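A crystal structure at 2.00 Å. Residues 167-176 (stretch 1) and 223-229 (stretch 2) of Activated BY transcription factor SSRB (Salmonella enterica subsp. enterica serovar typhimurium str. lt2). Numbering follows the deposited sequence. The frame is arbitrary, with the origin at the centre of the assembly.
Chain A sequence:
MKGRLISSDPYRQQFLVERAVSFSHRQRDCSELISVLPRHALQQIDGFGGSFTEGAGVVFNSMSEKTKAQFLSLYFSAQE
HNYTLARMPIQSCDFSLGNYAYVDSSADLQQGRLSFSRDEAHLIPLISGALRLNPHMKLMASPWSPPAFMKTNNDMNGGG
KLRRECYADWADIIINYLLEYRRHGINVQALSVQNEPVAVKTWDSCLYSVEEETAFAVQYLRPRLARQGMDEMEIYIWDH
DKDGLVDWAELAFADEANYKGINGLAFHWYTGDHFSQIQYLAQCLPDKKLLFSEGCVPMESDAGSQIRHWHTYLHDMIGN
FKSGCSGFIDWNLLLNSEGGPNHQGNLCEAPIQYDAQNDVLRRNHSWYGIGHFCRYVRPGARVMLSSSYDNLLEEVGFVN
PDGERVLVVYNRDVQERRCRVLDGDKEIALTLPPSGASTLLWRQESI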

ATOM      1  N   TYR A 167      38.077  12.705  10.247  1.00 18.20           N
ATOM      2  CA  TYR A 167      37.062  11.728  10.635  1.00 17.73           C
ATOM      3  C   TYR A 167      37.182  11.371  12.111  1.00 18.15           C
ATOM      4  O   TYR A 167      36.190  11.373  12.840  1.00 17.15           O
ATOM      5  CB  TYR A 167      37.169  10.466   9.770  1.00 18.12           C
ATOM      6  CG  TYR A 167      36.367  10.535   8.483  1.00 18.46           C
ATOM      7  CD1 TYR A 167      36.443  11.650   7.647  1.00 19.90           C
ATOM      8  CD2 TYR A 167      35.546   9.474   8.092  1.00 19.76           C
ATOM      9  CE1 TYR A 167      35.723  11.710   6.451  1.00 20.39           C
ATOM     10  CE2 TYR A 167      34.824   9.521   6.899  1.00 20.10           C
ATOM     11  CZ  TYR A 167      34.917  10.637   6.082  1.00 20.86           C
ATOM     12  OH  TYR A 167      34.224  10.674   4.892  1.00 20.16           O
ATOM     13  N   ALA A 168      38.397  11.067  12.555  1.00 19.12           N
ATOM     14  CA  ALA A 168      38.618  10.717  13.952  1.00 18.36           C
ATOM     15  C   ALA A 168      38.262  11.881  14.874  1.00 19.19           C
ATOM     16  O   ALA A 168      37.611  11.694  15.908  1.00 17.76           O
ATOM     17  CB  ALA A 168      40.071  10.307  14.164  1.00 20.27           C
ATOM     18  N   ASP A 169      38.684  13.085  14.499  1.00 18.62           N
ATOM     19  CA  ASP A 169      38.411  14.262  15.317  1.00 18.97           C
ATOM     20  C   ASP A 169      36.921  14.575  15.443  1.00 18.50           C
ATOM     21  O   ASP A 169      36.456  14.968  16.513  1.00 18.46           O
ATOM     22  CB  ASP A 169      39.149  15.485  14.757  1.00 22.74           C
ATOM     23  CG  ASP A 169      40.661  15.331  14.810  1.00 27.29           C
ATOM     24  OD1 ASP A 169      41.180  14.901  15.859  1.00 27.98           O
ATOM     25  OD2 ASP A 169      41.331  15.654  13.807  1.00 32.52           O
ATOM     26  N   TRP A 170      36.172  14.406  14.357  1.00 18.28           N
ATOM     27  CA  TRP A 170      34.734  14.681  14.387  1.00 17.60           C
ATOM     28  C   TRP A 170      34.062  13.626  15.266  1.00 17.32           C
ATOM     29  O   TRP A 170      33.184  13.941  16.070  1.00 16.14           O
ATOM     30  CB  TRP A 170      34.156  14.637  12.966  1.00 17.83           C
ATOM     31  CG  TRP A 170      32.666  14.926  12.847  1.00 17.81           C
ATOM     32  CD1 TRP A 170      31.789  14.315  11.991  1.00 18.66           C
ATOM     33  CD2 TRP A 170      31.902  15.921  13.556  1.00 17.78           C
ATOM     34  NE1 TRP A 170      30.536  14.861  12.121  1.00 19.26           N
ATOM     35  CE2 TRP A 170      30.573  15.848  13.071  1.00 18.62           C
ATOM     36  CE3 TRP A 170      32.208  16.864  14.549  1.00 17.77           C
ATOM     37  CZ2 TRP A 170      29.551  16.682  13.544  1.00 18.10           C
ATOM     38  CZ3 TRP A 170      31.189  17.697  15.022  1.00 18.14           C
ATOM     39  CH2 TRP A 170      29.877  17.598  14.516  1.00 18.94           C
ATOM     40  N   ALA A 171      34.483  12.373  15.118  1.00 16.42           N
ATOM     41  CA  ALA A 171      33.915  11.303  15.928  1.00 17.17           C
ATOM     42  C   ALA A 171      34.190  11.587  17.406  1.00 17.71           C
ATOM     43  O   ALA A 171      33.324  11.370  18.254  1.00 16.89           O
ATOM     44  CB  ALA A 171      34.510   9.963  15.529  1.00 18.37           C
ATOM     45  N   ASP A 172      35.392  12.076  17.712  1.00 17.84           N
ATOM     46  CA  ASP A 172      35.745  12.386  19.095  1.00 19.06           C
ATOM     47  C   ASP A 172      34.881  13.516  19.651  1.00 18.62           C
ATOM     48  O   ASP A 172      34.529  13.507  20.829  1.00 19.40           O
ATOM     49  CB  ASP A 172      37.227  12.771  19.222  1.00 19.64           C
ATOM     50  CG  ASP A 172      38.156  11.580  19.080  1.00 21.28           C
ATOM     51  OD1 ASP A 172      37.711  10.437  19.326  1.00 20.73           O
ATOM     52  OD2 ASP A 172      39.341  11.790  18.739  1.00 22.95           O
ATOM     53  N   ILE A 173      34.553  14.494  18.813  1.00 18.19           N
ATOM     54  CA  ILE A 173      33.710  15.598  19.260  1.00 17.83           C
ATOM     55  C   ILE A 173      32.322  15.074  19.604  1.00 17.23           C
ATOM     56  O   ILE A 173      31.734  15.476  20.609  1.00 17.41           O
ATOM     57  CB  ILE A 173      33.570  16.686  18.177  1.00 19.06           C
ATOM     58  CG1 ILE A 173      34.906  17.408  17.997  1.00 20.06           C
ATOM     59  CG2 ILE A 173      32.465  17.676  18.564  1.00 17.02           C
ATOM     60  CD1 ILE A 173      34.863  18.500  16.966  1.00 24.38           C
ATOM     61  N   ILE A 174      31.804  14.179  18.765  1.00 17.31           N
ATOM     62  CA  ILE A 174      30.483  13.601  18.999  1.00 17.20           C
ATOM     63  C   ILE A 174      30.468  12.836  20.320  1.00 17.55           C
ATOM     64  O   ILE A 174      29.483  12.876  21.052  1.00 16.41           O
ATOM     65  CB  ILE A 174      30.063  12.672  17.834  1.00 17.39           C
ATOM     66  CG1 ILE A 174      29.835  13.510  16.572  1.00 15.55           C
ATOM     67  CG2 ILE A 174      28.794  11.913  18.194  1.00 17.19           C
ATOM     68  CD1 ILE A 174      29.571  12.696  15.316  1.00 17.37           C
ATOM     69  N   ILE A 175      31.558  12.142  20.632  1.00 17.18           N
ATOM     70  CA  ILE A 175      31.623  11.417  21.896  1.00 17.81           C
ATOM     71  C   ILE A 175      31.578  12.424  23.052  1.00 17.75           C
ATOM     72  O   ILE A 175      30.870  12.217  24.036  1.00 18.09           O
ATOM     73  CB  ILE A 175      32.915  10.571  22.005  1.00 17.58           C
ATOM     74  CG1 ILE A 175      32.895   9.451  20.961  1.00 19.66           C
ATOM     75  CG2 ILE A 175      33.040   9.985  23.408  1.00 19.01           C
ATOM     76  CD1 ILE A 175      31.783   8.425  21.165  1.00 20.03           C
ATOM     77  N   ASN A 176      32.320  13.523  22.933  1.00 17.40           N
ATOM     78  CA  ASN A 176      32.307  14.523  23.997  1.00 18.70           C
ATOM     79  C   ASN A 176      30.935  15.171  24.137  1.00 18.84           C
ATOM     80  O   ASN A 176      30.533  15.572  25.231  1.00 18.39           O
ATOM     81  CB  ASN A 176      33.385  15.582  23.769  1.00 19.40           C
ATOM     82  CG  ASN A 176      34.730  15.155  24.320  1.00 22.59           C
ATOM     83  OD1 ASN A 176      35.597  14.679  23.589  1.00 22.62           O
ATOM     84  ND2 ASN A 176      34.899  15.301  25.631  1.00 24.57           N
ATOM     85  N   PRO A 223      33.677   1.898  17.298  1.00 20.00           N
ATOM     86  CA  PRO A 223      34.796   1.616  18.208  1.00 21.06           C
ATOM     87  C   PRO A 223      34.856   2.567  19.405  1.00 20.94           C
ATOM     88  O   PRO A 223      35.134   2.151  20.531  1.00 21.06           O
ATOM     89  CB  PRO A 223      36.019   1.762  17.304  1.00 20.44           C
ATOM     90  CG  PRO A 223      35.495   1.382  15.963  1.00 22.09           C
ATOM     91  CD  PRO A 223      34.168   2.103  15.925  1.00 20.25           C
ATOM     92  N   ARG A 224      34.595   3.847  19.162  1.00 21.01           N
ATOM     93  CA  ARG A 224      34.630   4.833  20.234  1.00 19.80           C
ATOM     94  C   ARG A 224      33.473   4.647  21.203  1.00 19.89           C
ATOM     95  O   ARG A 224      33.660   4.705  22.416  1.00 18.47           O
ATOM     96  CB  ARG A 224      34.627   6.250  19.647  1.00 20.30           C
ATOM     97  CG  ARG A 224      35.924   6.573  18.913  1.00 20.66           C
ATOM     98  CD  ARG A 224      35.911   7.935  18.231  1.00 20.27           C
ATOM     99  NE  ARG A 224      37.229   8.258  17.684  1.00 20.22           N
ATOM    100  CZ  ARG A 224      37.794   7.633  16.654  1.00 21.16           C
ATOM    101  NH1 ARG A 224      37.158   6.647  16.033  1.00 21.10           N
ATOM    102  NH2 ARG A 224      39.012   7.975  16.258  1.00 19.62           N
ATOM    103  N   LEU A 225      32.277   4.419  20.671  1.00 20.53           N
ATOM    104  CA  LEU A 225      31.111   4.210  21.522  1.00 20.63           C
ATOM    105  C   LEU A 225      31.358   3.003  22.419  1.00 21.52           C
ATOM    106  O   LEU A 225      31.054   3.029  23.610  1.00 22.78           O
ATOM    107  CB  LEU A 225      29.862   3.975  20.665  1.00 20.01           C
ATOM    108  CG  LEU A 225      29.358   5.201  19.896  1.00 19.09           C
ATOM    109  CD1 LEU A 225      28.360   4.770  18.824  1.00 19.43           C
ATOM    110  CD2 LEU A 225      28.731   6.183  20.872  1.00 19.23           C
ATOM    111  N   ALA A 226      31.915   1.947  21.838  1.00 22.49           N
ATOM    112  CA  ALA A 226      32.203   0.731  22.588  1.00 23.33           C
ATOM    113  C   ALA A 226      33.173   1.011  23.736  1.00 25.36           C
ATOM    114  O   ALA A 226      32.949   0.570  24.865  1.00 24.93           O
ATOM    115  CB  ALA A 226      32.782  -0.327  21.656  1.00 23.37           C
ATOM    116  N   ARG A 227      34.242   1.751  23.450  1.00 25.10           N
ATOM    117  CA  ARG A 227      35.232   2.072  24.476  1.00 27.27           C
ATOM    118  C   ARG A 227      34.633   2.878  25.627  1.00 27.28           C
ATOM    119  O   ARG A 227      35.139   2.838  26.750  1.00 28.48           O
ATOM    120  CB  ARG A 227      36.417   2.834  23.865  1.00 27.79           C
ATOM    121  CG  ARG A 227      37.290   1.984  22.946  1.00 31.14           C
ATOM    122  CD  ARG A 227      38.653   2.625  22.721  1.00 32.38           C
ATOM    123  NE  ARG A 227      38.588   3.809  21.873  1.00 34.33           N
ATOM    124  CZ  ARG A 227      38.577   3.772  20.545  1.00 34.49           C
ATOM    125  NH1 ARG A 227      38.631   2.608  19.912  1.00 35.67           N
ATOM    126  NH2 ARG A 227      38.518   4.900  19.851  1.00 35.91           N
ATOM    127  N   GLN A 228      33.557   3.609  25.347  1.00 25.48           N
ATOM    128  CA  GLN A 228      32.890   4.412  26.367  1.00 25.13           C
ATOM    129  C   GLN A 228      31.797   3.602  27.052  1.00 26.24           C
ATOM    130  O   GLN A 228      31.132   4.088  27.964  1.00 26.38           O
ATOM    131  CB  GLN A 228      32.271   5.666  25.740  1.00 25.06           C
ATOM    132  CG  GLN A 228      33.279   6.592  25.087  1.00 22.99           C
ATOM    133  CD  GLN A 228      34.163   7.308  26.092  1.00 22.90           C
ATOM    134  OE1 GLN A 228      35.206   7.848  25.733  1.00 22.79           O
ATOM    135  NE2 GLN A 228      33.742   7.330  27.354  1.00 22.99           N
ATOM    136  N   GLY A 229      31.619   2.362  26.613  1.00 28.05           N
ATOM    137  CA  GLY A 229      30.590   1.521  27.200  1.00 29.51           C
ATOM    138  C   GLY A 229      29.210   1.914  26.702  1.00 30.16           C
ATOM    139  O   GLY A 229      28.206   1.667  27.372  1.00 30.43           O
TER
HETATM  140  O   HOH W   1      40.762   9.712  17.943  1.00 21.14           O

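This is a small helix-to-helix contact in which one arginine, Arg224, lies along the neighbouring helix and is fixed there by a salt bridge, while Ile175 packs against Leu225, Gln228 and the base of Arg224. The axes approach to 10.4 Å and run in broadly the same direction, with a signed crossing angle of -36°, and the two stretches together bury 308 Å². Arg224 and Ile175 lose the most area, 113 and 91 Å², and both point their CA-to-CB bonds toward the opposing stretch.

Arg224 behaves as a knob, its side chain sitting among Ala168, Ala171, Asp172 and Ile175. With chi1 at m and chi2 and chi3 both t, the chain is extended, so its methylene portion spans the contact before the charge is reached. Near its base, Arg224 CB lies 3.9 Å from Ile175 CG1; farther out, Arg224 CD lies 3.7 Å from Ala171 CB. That same methyl group covers one face of the guanidinium. Ala168 CB approaches Arg224 NH2 at 3.3 Å, obliquely to the group. The two alanines are small enough to let the arginine lie close to the helix surface.

The polar anchor is at the guanidinium edge. Arg224 NE donates to Asp172 OD1 over 2.8 Å, with an N-H...acceptor angle of 147°, and opposite charges make this hydrogen bond part of a salt bridge. The CA-to-CB bond of Asp172 points sideways, but the end of its side chain comes nearer, bringing OD1 close to the plane of the guanidinium. A water bridges the same pair: it donates to Asp172 OD2 at 2.6 Å and accepts from Arg224 NH2 at 3.0 Å, so both carboxylate oxygens are tied to the arginine, one directly and one through solvent. Arg224 NH1 is hydrogen-bonded elsewhere in the structure, which leaves each guanidinium nitrogen with a partner.

One turn beyond Ala171, Ile175 has a different task. Ile175 CA is 7.2 Å from Leu225 CA, and Ile175 CD1 reaches Leu225 CD2 at 3.8 Å, an apolar contact between two buried branched side chains. Leu225 starts out sideways, yet its end comes nearer, which accounts for the methyl contact. Ile175 CG2 also meets Gln228 CG at 3.8 Å, so here the glutamine contributes a methylene to the packing. Immediately afterwards Gly229, with phi 76°, leaves the helix in a Schellman motif; such a positive phi favours glycine.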